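Long-range contact in CymD (Pseudomonas putida, PDB 6Z34), which probably serves as an outer-membrane channel of the FadL family for the uptake of monoaromatic hydrocarbons during their biodegradation: residues V12-G17 with R354-H358. Residues are numbered along the deposited sequence.
Sequences VSQGMG and RAGVH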
# COMPACT_ATOMS: atom_id res chain seq x y z
N VAL A 12 8.37 13.29 3.24
CA VAL A 12 9.76 13.34 3.70
C VAL A 12 10.44 12.01 3.39
O VAL A 12 11.56 11.98 2.85
CB VAL A 12 9.81 13.67 5.20
CG1 VAL A 12 11.23 13.60 5.69
CG2 VAL A 12 9.19 15.05 5.50
N SER A 13 9.78 10.91 3.74
CA SER A 13 10.26 9.59 3.36
C SER A 13 10.30 9.44 1.84
O SER A 13 11.32 9.03 1.27
CB SER A 13 9.37 8.54 4.00
OG SER A 13 9.40 7.35 3.29
N GLN A 14 9.21 9.79 1.15
CA GLN A 14 9.19 9.62 -0.31
C GLN A 14 10.21 10.52 -0.99
O GLN A 14 10.81 10.14 -2.00
CB GLN A 14 7.79 9.89 -0.88
CG GLN A 14 6.77 8.78 -0.64
CD GLN A 14 5.38 9.13 -1.17
OE1 GLN A 14 5.24 9.75 -2.22
NE2 GLN A 14 4.36 8.73 -0.43
N GLY A 15 10.41 11.74 -0.47
CA GLY A 15 11.41 12.61 -1.07
C GLY A 15 12.81 12.06 -0.96
O GLY A 15 13.69 12.47 -1.73
N MET A 16 13.02 11.11 -0.05
CA MET A 16 14.32 10.50 0.20
C MET A 16 14.31 9.03 -0.21
O MET A 16 14.92 8.19 0.46
CB MET A 16 14.69 10.67 1.68
CG MET A 16 14.74 12.14 2.14
SD MET A 16 15.48 12.39 3.78
CE MET A 16 13.98 12.32 4.69
N GLY A 17 13.58 8.71 -1.28
CA GLY A 17 13.64 7.38 -1.86
C GLY A 17 12.99 6.27 -1.06
O GLY A 17 13.18 5.11 -1.41
N ARG A 354 15.50 17.59 -0.28
CA ARG A 354 15.67 16.14 -0.21
C ARG A 354 15.82 15.54 -1.61
O ARG A 354 15.35 16.09 -2.60
CB ARG A 354 14.48 15.47 0.48
CG ARG A 354 13.86 16.26 1.59
CD ARG A 354 13.19 15.35 2.59
NE ARG A 354 12.97 16.05 3.85
CZ ARG A 354 12.04 16.98 4.04
NH1 ARG A 354 11.22 17.33 3.05
NH2 ARG A 354 11.94 17.58 5.22
N ALA A 355 16.49 14.38 -1.67
CA ALA A 355 16.58 13.61 -2.91
C ALA A 355 16.80 12.15 -2.55
O ALA A 355 17.34 11.84 -1.48
CB ALA A 355 17.70 14.11 -3.82
N GLY A 356 16.36 11.24 -3.43
CA GLY A 356 16.45 9.83 -3.10
C GLY A 356 16.41 8.93 -4.31
O GLY A 356 15.99 9.34 -5.40
N VAL A 357 16.84 7.69 -4.09
CA VAL A 357 16.80 6.64 -5.10
C VAL A 357 16.15 5.41 -4.48
O VAL A 357 16.42 5.07 -3.32
CB VAL A 357 18.21 6.30 -5.62
CG1 VAL A 357 18.13 5.18 -6.64
CG2 VAL A 357 18.85 7.51 -6.24
N HIS A 358 15.32 4.74 -5.26
CA HIS A 358 14.57 3.58 -4.81
C HIS A 358 14.77 2.45 -5.81
O HIS A 358 14.70 2.67 -7.02
CB HIS A 358 13.11 3.99 -4.67
CG HIS A 358 12.20 2.87 -4.28
ND1 HIS A 358 11.48 2.15 -5.20
CD2 HIS A 358 11.90 2.36 -3.07
CE1 HIS A 358 10.77 1.23 -4.57
NE2 HIS A 358 11.00 1.34 -3.28
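Backbone lies directly on backbone where Gly17 meets Gly356: their CA atoms are 3.9 Å apart, and Gly17 N is 3.6 Å from Gly356 CA. A CB modelled on Gly356 would fall 2.2 Å from Met16 C, and one on Gly17 2.6 Å from Val357 O, so neither site has room for a side chain. Gly17, at phi 72°, is also the C' residue of a Schellman motif that ends helix 10-15, marked by the hydrogen bonds Gly18 N to Ser13 O and Gly17 N to Gln14 O (3.2 Å). This N-terminal helix sits inside the FadL-type β-barrel, against strand 351-362; the CA-to-CB bonds of Arg354 and His358 point toward it, those of Ala355 and Val357 away. No hydrogen bond joins the two segments: Gly15 O approaches Gly356 N to 3.4 Å at a poor angle. Met16 CG touches Arg354 CD at 3.6 Å, and Val12 CG1 covers one guanidinium face, 3.5 Å from Arg354 NE, which hydrogen-bonds to Gln344 OE1. Gly17 O lies 3.4 Å from His358 CB and accepts a hydrogen bond from Ser340 OG.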